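Local structure of Non-reducing end beta-L-arabinofuranosidase (Bacteroides thetaiotaomicron, 5MQO) at residues A[377-382]-A[428-433]; A[404-409]-A[535-540]; A[607-612]-A[675-680]. The protein probably hydrolyses glycosidic bonds of complex plant pectin as a family GH127 enzyme, consistent with activity as an aceric acidase. One frame throughout, in Å; residues are numbered along the deposited sequence.

Contact 1: residues A[377-382]-A[428-433]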
loop_
_atom_site.group_PDB
_atom_site.type_symbol
_atom_site.label_atom_id
_atom_site.label_comp_id
_atom_site.label_asym_id
_atom_site.label_seq_id
_atom_site.Cartn_x
_atom_site.Cartn_y
_atom_site.Cartn_z
ATOM N N THR A 377 9.885 18.462 -1.443
ATOM C CA THR A 377 10.907 17.569 -0.965
ATOM C C THR A 377 10.378 16.356 -0.204
ATOM O O THR A 377 11.156 15.688 0.477
ATOM C CB THR A 377 11.938 18.325 -0.107
ATOM O OG1 THR A 377 11.271 18.945 0.987
ATOM C CG2 THR A 377 12.647 19.405 -0.945
ATOM N N ALA A 378 9.093 16.035 -0.323
ATOM C CA ALA A 378 8.578 14.760 0.223
ATOM C C ALA A 378 9.296 13.617 -0.456
ATOM O O ALA A 378 9.377 13.584 -1.683
ATOM C CB ALA A 378 7.091 14.622 -0.008
ATOM N N HIS A 379 9.864 12.719 0.339
ATOM C CA HIS A 379 10.621 11.576 -0.193
ATOM C C HIS A 379 9.616 10.527 -0.652
ATOM O O HIS A 379 9.504 10.292 -1.843
ATOM C CB HIS A 379 11.600 11.027 0.849
ATOM C CG HIS A 379 12.525 9.983 0.321
ATOM N ND1 HIS A 379 13.726 10.290 -0.273
ATOM C CD2 HIS A 379 12.435 8.636 0.313
ATOM C CE1 HIS A 379 14.335 9.170 -0.635
ATOM N NE2 HIS A 379 13.569 8.152 -0.289
ATOM N N ASN A 380 8.857 9.950 0.278
ATOM C CA ASN A 380 7.773 9.009 -0.048
ATOM C C ASN A 380 8.159 7.906 -1.035
ATOM O O ASN A 380 7.499 7.632 -2.040
ATOM C CB ASN A 380 6.597 9.792 -0.556
ATOM C CG ASN A 380 6.041 10.718 0.489
ATOM O OD1 ASN A 380 6.231 10.510 1.699
ATOM N ND2 ASN A 380 5.326 11.746 0.034
ATOM N N GLU A 381 9.278 7.289 -0.716
ATOM C CA GLU A 381 9.745 6.081 -1.357
ATOM C C GLU A 381 8.588 5.067 -1.482
ATOM O O GLU A 381 7.907 4.778 -0.498
ATOM C CB GLU A 381 10.890 5.549 -0.502
ATOM C CG GLU A 381 11.308 4.141 -0.782
ATOM C CD GLU A 381 12.691 3.862 -0.275
ATOM O OE1 GLU A 381 13.096 4.452 0.783
ATOM O OE2 GLU A 381 13.340 3.039 -0.965
ATOM N N THR A 382 8.358 4.543 -2.686
ATOM C CA THR A 382 7.162 3.731 -2.948
ATOM C C THR A 382 6.988 2.555 -1.973
ATOM O O THR A 382 5.868 2.235 -1.586
ATOM C CB THR A 382 7.121 3.223 -4.401
ATOM O OG1 THR A 382 7.310 4.331 -5.296
ATOM C CG2 THR A 382 5.793 2.534 -4.708
ATOM N N PHE A 428 8.491 5.135 -10.438
ATOM C CA PHE A 428 9.046 6.133 -9.535
ATOM C C PHE A 428 9.721 5.457 -8.361
ATOM O O PHE A 428 9.149 4.531 -7.782
ATOM C CB PHE A 428 7.935 7.026 -8.906
ATOM C CG PHE A 428 7.537 8.221 -9.720
ATOM C CD1 PHE A 428 8.491 9.031 -10.342
ATOM C CD2 PHE A 428 6.205 8.567 -9.810
ATOM C CE1 PHE A 428 8.109 10.134 -11.067
ATOM C CE2 PHE A 428 5.818 9.658 -10.548
ATOM C CZ PHE A 428 6.767 10.446 -11.174
ATOM N N TYR A 429 10.866 6.003 -7.963
ATOM C CA TYR A 429 11.401 5.801 -6.616
ATOM C C TYR A 429 10.717 6.768 -5.604
ATOM O O TYR A 429 9.998 6.304 -4.711
ATOM C CB TYR A 429 12.909 5.998 -6.623
ATOM C CG TYR A 429 13.642 5.551 -5.365
ATOM C CD1 TYR A 429 13.813 4.182 -5.061
ATOM C CD2 TYR A 429 14.216 6.483 -4.507
ATOM C CE1 TYR A 429 14.519 3.778 -3.925
ATOM C CE2 TYR A 429 14.916 6.089 -3.374
ATOM C CZ TYR A 429 15.073 4.744 -3.088
ATOM O OH TYR A 429 15.759 4.378 -1.966
ATOM N N THR A 430 10.925 8.093 -5.746
ATOM C CA THR A 430 10.204 9.099 -4.946
ATOM C C THR A 430 8.770 9.389 -5.475
ATOM O O THR A 430 8.507 9.309 -6.678
ATOM C CB THR A 430 10.961 10.446 -4.900
ATOM O OG1 THR A 430 11.308 10.853 -6.230
ATOM C CG2 THR A 430 12.190 10.336 -4.079
ATOM N N ASN A 431 7.883 9.769 -4.554
ATOM C CA ASN A 431 6.527 10.199 -4.847
ATOM C C ASN A 431 6.251 11.593 -4.254
ATOM O O ASN A 431 5.513 11.722 -3.269
ATOM C CB ASN A 431 5.538 9.202 -4.279
ATOM C CG ASN A 431 5.528 7.933 -5.050
ATOM O OD1 ASN A 431 4.861 7.819 -6.080
ATOM N ND2 ASN A 431 6.275 6.974 -4.581
ATOM N N PRO A 432 6.802 12.641 -4.883
ATOM C CA PRO A 432 6.592 13.982 -4.368
ATOM C C PRO A 432 5.143 14.447 -4.497
ATOM O O PRO A 432 4.394 13.902 -5.299
ATOM C CB PRO A 432 7.521 14.840 -5.256
ATOM C CG PRO A 432 7.565 14.134 -6.549
ATOM C CD PRO A 432 7.356 12.668 -6.251
ATOM N N LEU A 433 4.780 15.464 -3.716
ATOM C CA LEU A 433 3.481 16.122 -3.852
ATOM C C LEU A 433 3.533 17.463 -4.560
ATOM O O LEU A 433 2.557 18.201 -4.526
ATOM C CB LEU A 433 2.871 16.298 -2.473
ATOM C CG LEU A 433 2.147 15.057 -1.927
ATOM C CD1 LEU A 433 3.147 14.037 -1.339
ATOM C CD2 LEU A 433 1.069 15.514 -0.922
#

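Contact 2: residues A[404-409]-A[535-540]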
loop_
_atom_site.group_PDB
_atom_site.type_symbol
_atom_site.label_atom_id
_atom_site.label_comp_id
_atom_site.label_asym_id
_atom_site.label_seq_id
_atom_site.Cartn_x
_atom_site.Cartn_y
_atom_site.Cartn_z
ATOM N N TYR A 404 -8.486 0.680 9.786
ATOM C CA TYR A 404 -7.261 0.179 9.184
ATOM C C TYR A 404 -7.470 -0.158 7.711
ATOM O O TYR A 404 -6.574 0.049 6.901
ATOM C CB TYR A 404 -6.729 -1.034 9.955
ATOM C CG TYR A 404 -6.345 -0.722 11.390
ATOM C CD1 TYR A 404 -5.289 0.167 11.676
ATOM C CD2 TYR A 404 -7.037 -1.287 12.457
ATOM C CE1 TYR A 404 -4.937 0.456 12.980
ATOM C CE2 TYR A 404 -6.697 -0.990 13.753
ATOM C CZ TYR A 404 -5.647 -0.127 14.007
ATOM O OH TYR A 404 -5.307 0.161 15.298
ATOM N N ALA A 405 -8.652 -0.656 7.357
ATOM C CA ALA A 405 -8.994 -0.856 5.943
ATOM C C ALA A 405 -8.971 0.429 5.077
ATOM O O ALA A 405 -8.581 0.367 3.897
ATOM C CB ALA A 405 -10.334 -1.569 5.801
ATOM N N GLU A 406 -9.381 1.558 5.651
ATOM C CA GLU A 406 -9.319 2.859 4.975
ATOM C C GLU A 406 -7.899 3.189 4.501
ATOM O O GLU A 406 -7.683 3.587 3.342
ATOM C CB GLU A 406 -9.807 3.957 5.929
ATOM C CG GLU A 406 -10.007 5.343 5.329
ATOM C CD GLU A 406 -10.992 5.388 4.183
ATOM O OE1 GLU A 406 -12.040 4.711 4.244
ATOM O OE2 GLU A 406 -10.722 6.111 3.205
ATOM N N LEU A 407 -6.935 2.970 5.386
ATOM C CA LEU A 407 -5.523 3.215 5.088
ATOM C C LEU A 407 -4.935 2.297 4.050
ATOM O O LEU A 407 -4.110 2.738 3.235
ATOM C CB LEU A 407 -4.701 3.200 6.385
ATOM C CG LEU A 407 -4.948 4.601 6.988
ATOM C CD1 LEU A 407 -5.157 4.563 8.463
ATOM C CD2 LEU A 407 -3.823 5.556 6.622
ATOM N N VAL A 408 -5.352 1.032 4.072
ATOM C CA VAL A 408 -4.977 0.107 3.009
ATOM C C VAL A 408 -5.421 0.692 1.667
ATOM O O VAL A 408 -4.636 0.701 0.730
ATOM C CB VAL A 408 -5.567 -1.316 3.238
ATOM C CG1 VAL A 408 -5.400 -2.200 2.012
ATOM C CG2 VAL A 408 -4.887 -1.991 4.419
ATOM N N GLU A 409 -6.657 1.199 1.581
ATOM C CA GLU A 409 -7.187 1.724 0.296
ATOM C C GLU A 409 -6.469 3.010 -0.132
ATOM O O GLU A 409 -6.000 3.116 -1.285
ATOM C CB GLU A 409 -8.702 1.991 0.341
ATOM C CG GLU A 409 -9.378 2.145 -1.031
ATOM C CD GLU A 409 -10.895 2.335 -0.941
ATOM O OE1 GLU A 409 -11.314 3.324 -0.290
ATOM O OE2 GLU A 409 -11.669 1.475 -1.450
ATOM N N ILE A 535 -18.027 1.157 5.208
ATOM C CA ILE A 535 -18.339 2.546 4.879
ATOM C C ILE A 535 -17.061 3.392 4.984
ATOM O O ILE A 535 -16.575 3.598 6.097
ATOM C CB ILE A 535 -19.379 3.135 5.840
ATOM C CG1 ILE A 535 -20.595 2.198 5.966
ATOM C CG2 ILE A 535 -19.748 4.543 5.380
ATOM C CD1 ILE A 535 -21.115 1.656 4.645
ATOM N N PRO A 536 -16.513 3.870 3.831
ATOM C CA PRO A 536 -15.327 4.750 3.845
ATOM C C PRO A 536 -15.409 5.977 4.752
ATOM O O PRO A 536 -16.481 6.546 4.927
ATOM C CB PRO A 536 -15.180 5.180 2.380
ATOM C CG PRO A 536 -15.687 4.009 1.622
ATOM C CD PRO A 536 -16.793 3.400 2.458
ATOM N N GLU A 537 -14.256 6.337 5.319
ATOM C CA GLU A 537 -14.097 7.485 6.205
ATOM C C GLU A 537 -14.517 8.729 5.463
ATOM O O GLU A 537 -15.191 9.579 6.019
ATOM C CB GLU A 537 -12.641 7.615 6.682
ATOM C CG GLU A 537 -12.474 8.578 7.858
ATOM C CD GLU A 537 -11.035 8.830 8.287
ATOM O OE1 GLU A 537 -10.092 8.404 7.592
ATOM O OE2 GLU A 537 -10.837 9.473 9.337
ATOM N N TRP A 538 -14.160 8.808 4.190
ATOM C CA TRP A 538 -14.628 9.908 3.335
ATOM C C TRP A 538 -16.142 10.009 3.066
ATOM O O TRP A 538 -16.584 11.044 2.577
ATOM C CB TRP A 538 -13.866 9.930 1.998
ATOM C CG TRP A 538 -13.894 8.686 1.209
ATOM C CD1 TRP A 538 -12.921 7.753 1.158
ATOM C CD2 TRP A 538 -14.926 8.241 0.315
ATOM N NE1 TRP A 538 -13.267 6.743 0.295
ATOM C CE2 TRP A 538 -14.501 7.008 -0.230
ATOM C CE3 TRP A 538 -16.171 8.758 -0.078
ATOM C CZ2 TRP A 538 -15.281 6.272 -1.150
ATOM C CZ3 TRP A 538 -16.955 8.018 -0.988
ATOM C CH2 TRP A 538 -16.501 6.790 -1.511
ATOM N N CYS A 539 -16.927 8.968 3.361
ATOM C CA CYS A 539 -18.343 8.893 2.937
ATOM C C CYS A 539 -19.370 9.376 3.978
ATOM O O CYS A 539 -19.587 8.710 5.026
ATOM C CB CYS A 539 -18.711 7.461 2.533
ATOM S SG CYS A 539 -20.419 7.285 1.956
ATOM N N GLY A 540 -20.039 10.489 3.638
ATOM C CA GLY A 540 -21.023 11.131 4.517
ATOM C C GLY A 540 -22.452 10.590 4.489
ATOM O O GLY A 540 -23.186 10.725 5.484
#

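Contact 3: residues A[607-612]-A[675-680]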
loop_
_atom_site.group_PDB
_atom_site.type_symbol
_atom_site.label_atom_id
_atom_site.label_comp_id
_atom_site.label_asym_id
_atom_site.label_seq_id
_atom_site.Cartn_x
_atom_site.Cartn_y
_atom_site.Cartn_z
ATOM N N CYS A 607 -4.871 15.970 -8.091
ATOM C CA CYS A 607 -3.808 16.958 -8.271
ATOM C C CYS A 607 -4.043 17.766 -9.510
ATOM O O CYS A 607 -4.943 17.457 -10.283
ATOM C CB CYS A 607 -2.467 16.245 -8.423
ATOM S SG CYS A 607 -2.300 15.288 -9.939
ATOM N N LEU A 608 -3.205 18.788 -9.686
ATOM C CA LEU A 608 -3.180 19.660 -10.875
ATOM C C LEU A 608 -1.811 19.598 -11.556
ATOM O O LEU A 608 -0.800 19.794 -10.873
ATOM C CB LEU A 608 -3.474 21.105 -10.459
ATOM C CG LEU A 608 -3.369 22.222 -11.516
ATOM C CD1 LEU A 608 -4.285 21.976 -12.704
ATOM C CD2 LEU A 608 -3.695 23.585 -10.911
ATOM N N GLU A 609 -1.784 19.312 -12.874
ATOM C CA GLU A 609 -0.558 19.412 -13.722
ATOM C C GLU A 609 -0.617 20.631 -14.632
ATOM O O GLU A 609 -1.691 21.076 -14.968
ATOM C CB GLU A 609 -0.358 18.191 -14.604
ATOM C CG GLU A 609 -0.313 16.898 -13.857
ATOM C CD GLU A 609 0.406 15.805 -14.603
ATOM O OE1 GLU A 609 -0.261 14.871 -15.073
ATOM O OE2 GLU A 609 1.646 15.856 -14.692
ATOM N N SER A 610 0.542 21.129 -15.057
ATOM C CA SER A 610 0.624 22.412 -15.781
ATOM C C SER A 610 -0.043 22.354 -17.130
ATOM O O SER A 610 -0.623 23.340 -17.540
ATOM C CB SER A 610 2.069 22.900 -15.949
ATOM O OG SER A 610 2.966 21.827 -16.247
ATOM N N MET A 611 -0.002 21.199 -17.795
ATOM C CA MET A 611 -0.700 21.018 -19.080
ATOM C C MET A 611 -2.250 21.010 -19.024
ATOM O O MET A 611 -2.861 21.023 -20.076
ATOM C CB MET A 611 -0.159 19.782 -19.842
ATOM C CG MET A 611 -0.437 18.391 -19.266
ATOM S SD MET A 611 0.688 17.854 -17.941
ATOM C CE MET A 611 2.295 17.699 -18.740
ATOM N N ASP A 612 -2.875 20.965 -17.838
ATOM C CA ASP A 612 -4.344 21.063 -17.687
ATOM C C ASP A 612 -4.792 22.465 -17.253
ATOM O O ASP A 612 -5.888 22.618 -16.744
ATOM C CB ASP A 612 -4.890 20.090 -16.616
ATOM C CG ASP A 612 -4.721 18.613 -16.964
ATOM O OD1 ASP A 612 -4.955 18.238 -18.132
ATOM O OD2 ASP A 612 -4.393 17.825 -16.018
ATOM N N ARG A 675 -8.302 21.752 -14.998
ATOM C CA ARG A 675 -8.762 20.391 -14.902
ATOM C C ARG A 675 -7.852 19.639 -13.919
ATOM O O ARG A 675 -6.618 19.680 -14.044
ATOM C CB ARG A 675 -8.753 19.798 -16.294
ATOM C CG ARG A 675 -8.815 18.304 -16.321
ATOM C CD ARG A 675 -9.203 17.777 -17.676
ATOM N NE ARG A 675 -8.207 18.016 -18.716
ATOM C CZ ARG A 675 -8.129 17.311 -19.846
ATOM N NH1 ARG A 675 -8.963 16.290 -20.089
ATOM N NH2 ARG A 675 -7.196 17.615 -20.740
ATOM N N LEU A 676 -8.461 18.987 -12.928
ATOM C CA LEU A 676 -7.729 18.121 -11.983
ATOM C C LEU A 676 -7.770 16.674 -12.444
ATOM O O LEU A 676 -8.787 16.228 -12.967
ATOM C CB LEU A 676 -8.324 18.240 -10.588
ATOM C CG LEU A 676 -8.382 19.674 -10.037
ATOM C CD1 LEU A 676 -8.855 19.708 -8.583
ATOM C CD2 LEU A 676 -7.029 20.354 -10.136
ATOM N N ILE A 677 -6.659 15.954 -12.285
ATOM C CA ILE A 677 -6.626 14.500 -12.547
ATOM C C ILE A 677 -6.165 13.770 -11.294
ATOM O O ILE A 677 -5.619 14.398 -10.375
ATOM C CB ILE A 677 -5.711 14.100 -13.744
ATOM C CG1 ILE A 677 -4.233 14.378 -13.451
ATOM C CG2 ILE A 677 -6.141 14.803 -15.025
ATOM C CD1 ILE A 677 -3.295 13.583 -14.332
ATOM N N PRO A 678 -6.372 12.450 -11.242
ATOM C CA PRO A 678 -5.949 11.723 -10.055
ATOM C C PRO A 678 -4.444 11.747 -9.904
ATOM O O PRO A 678 -3.724 11.677 -10.904
ATOM C CB PRO A 678 -6.427 10.294 -10.330
ATOM C CG PRO A 678 -7.550 10.466 -11.289
ATOM C CD PRO A 678 -7.048 11.554 -12.181
ATOM N N TYR A 679 -3.986 11.872 -8.668
ATOM C CA TYR A 679 -2.564 11.906 -8.389
ATOM C C TYR A 679 -1.879 10.722 -8.995
ATOM O O TYR A 679 -0.870 10.907 -9.677
ATOM C CB TYR A 679 -2.312 11.936 -6.896
ATOM C CG TYR A 679 -0.880 11.864 -6.465
ATOM C CD1 TYR A 679 -0.016 12.961 -6.620
ATOM C CD2 TYR A 679 -0.397 10.725 -5.851
ATOM C CE1 TYR A 679 1.315 12.890 -6.190
ATOM C CE2 TYR A 679 0.916 10.646 -5.402
ATOM C CZ TYR A 679 1.774 11.720 -5.571
ATOM O OH TYR A 679 3.060 11.592 -5.122
ATOM N N TYR A 680 -2.441 9.519 -8.815
ATOM C CA TYR A 680 -1.753 8.319 -9.267
ATOM C C TYR A 680 -1.389 8.419 -10.748
ATOM O O TYR A 680 -0.326 7.972 -11.144
ATOM C CB TYR A 680 -2.572 7.053 -8.998
ATOM C CG TYR A 680 -3.645 6.753 -10.017
ATOM C CD1 TYR A 680 -3.366 6.022 -11.151
ATOM C CD2 TYR A 680 -4.949 7.194 -9.826
ATOM C CE1 TYR A 680 -4.358 5.756 -12.076
ATOM C CE2 TYR A 680 -5.946 6.937 -10.757
ATOM C CZ TYR A 680 -5.637 6.226 -11.872
ATOM O OH TYR A 680 -6.613 5.970 -12.764
#

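Contact 1: residues A[377-382]-A[428-433]
Phe428 O takes a hydrogen bond from Thr382 OG1 at 3.1 Å, with the hydroxyl standing well above the carbonyl plane, 45° out of it, and not on a lone pair. Next along, Tyr429 O receives the amide of Thr382 (N to O 3.1 Å), a bond that falls at the start of helix 382-399, where Glu381 holds the N-cap position. The Tyr429 ring, its CG anti to the backbone N, turns back alongside His379 and Glu381: CE2 lies 3.9 Å from His379 NE2, the two ring planes 85° apart in an oblique pairing, and OH comes within 2.9 Å of Glu381 OE2. The hydrogen bond of this hydroxyl is to Gln365. Thr430 sets its methyl CG2 over one face of the His379 imidazole, off-centre toward the rim, as a CH-pi contact, while its OG1 turns elsewhere to Lys447. Both segments are loops of the GH127 catalytic domain, an (alpha/alpha)6-type helical barrel, and one of them leads into the helix that carries Cys383, disulfide-bonded to Cys458. Asn431 is the polar hub. Its backbone N binds His379 O, and its amide ND2 spends both hydrogens in the amide plane, one on Asn380 O (2.9 Å, nearly straight at 168°) and one on Thr382 OG1 (2.9 Å). These two bonds and one at OD1, with Ser418, fix the rotation of this buried amide. Asn431 O accepts a weak bond from Asn380 ND2, 3.3 Å away. Pro432 follows with its ring turned away, CA making its nearest approach, to Ala378 O. Leu433 reaches back with CD1, which packs 3.4 Å from Asn380 ND2 and against Ala378 CB, while strand 690-697 flanks its side chain through Val692 and Trp693.

Contact 2: residues A[404-409]-A[535-540]
Glu406 reaches from its helix to the turn at Pro536-Cys539 and takes the one hydrogen bond between the segments: Glu537 N to Glu406 OE1, 3.0 Å and 165° at the hydrogen. The amide comes from above the carboxylate plane, 69° out of it. A bend at chi2 (58°) brings the carboxylate to that position, and OE1 is shared with a salt bridge to Arg534. Charge pairing continues one helical turn on, where Glu409 OE1 meets the same guanidinium through NH1, so Arg534 ties two buried glutamates together and would be expected to favour their ionised forms. Glu537 keeps its own carboxylate apart, its OE1 5.0 Å from Glu406 OE2. Van der Waals contact comes from two residues of the turn: Glu537 CB packs on the Glu406 side chain, 3.7 Å from CD, and Pro536 CA lies 3.3 Å from Glu406 OE1. The Trp538 indole is approached at its edge without a bond, by Glu406 OE2 at 3.4 Å from CD1, its carboxylate nearly perpendicular to the ring, and by Glu409 OE1 in the ring plane, 4.0 Å from NE1. The type I turn closes with Cys539 N bonded to Pro536 O. Helix 402-416 of the catalytic domain thus meets the loop leaving strand 529-535 of the middle domain and packs through Tyr404 and Leu407 on helices 317-333 and 382-399; in the loop, Pro536 rests on Met577 of strand 572-577.

Contact 3: residues A[607-612]-A[675-680]
Cys607 CB sits at the edge of the Tyr679 ring, near its plane and 4.5 Å from CD1, while the Trp682 ring stacks with the same phenol. The other flat group, the guanidinium of Arg675, meets Asp612 OD1 obliquely, with carboxylate and guanidinium planes 65° apart; this salt bridge runs through NE at 3.3 Å and is weak as a hydrogen bond, bent to 121°, and OD1 has its stronger partner in Arg685. The contact is built on an antiparallel strand pair, 604-609 with 670-678, in the beta-rich C-terminal domain of this GH127 enzyme. Cys607 and Ile677 form a hydrogen-bonded pair: Cys607 N gives to Ile677 O at 2.9 Å and Ile677 N to Cys607 O at 3.0 Å. Their side chains share one face of the sheet; Cys607 SG, placed between its backbone N and carbonyl carbon, lies beside Ile677 CG1 and Tyr679 CA. The short strand ends diverge strongly, at 116° between their directions, and residues 609-612 turn back so that Asp612 O can accept from Arg675 N (3.1 Å). Glu609, gripped by Arg685, lays OE1 alongside Ile677 CD1, and Asp612 OD2 touches CG2 of the same isoleucine, so two carboxylates border it. Leu608 and Leu676 pack together, CB to CD2 at 3.6 Å, with strand 690-697 beyond Leu608. Leu608 CD1 reaches further, to 3.5 Å from Arg675 O.

In the fold
Contacts 1 and 3 touch although they belong to different domains: Tyr679 OH lies 2.7 Å from Pro432 O, a probable hydrogen bond joining loop 428-433 of the catalytic domain to the residue just after strand 670-678. Their centres are about 17 Å apart. Contact 2, which joins the catalytic and middle domains, stands separately, its centre about 23 Å from each of the others and its nearest atoms about 11 Å from contact 1 and 9 Å from contact 3. Helix 402-416 lies in the chain between the two segments of contact 1, so the segments of contacts 1 and 2 alternate. Contact 1 adjoins a disulfide: Thr382 touches Cys458, which is bonded to Cys383.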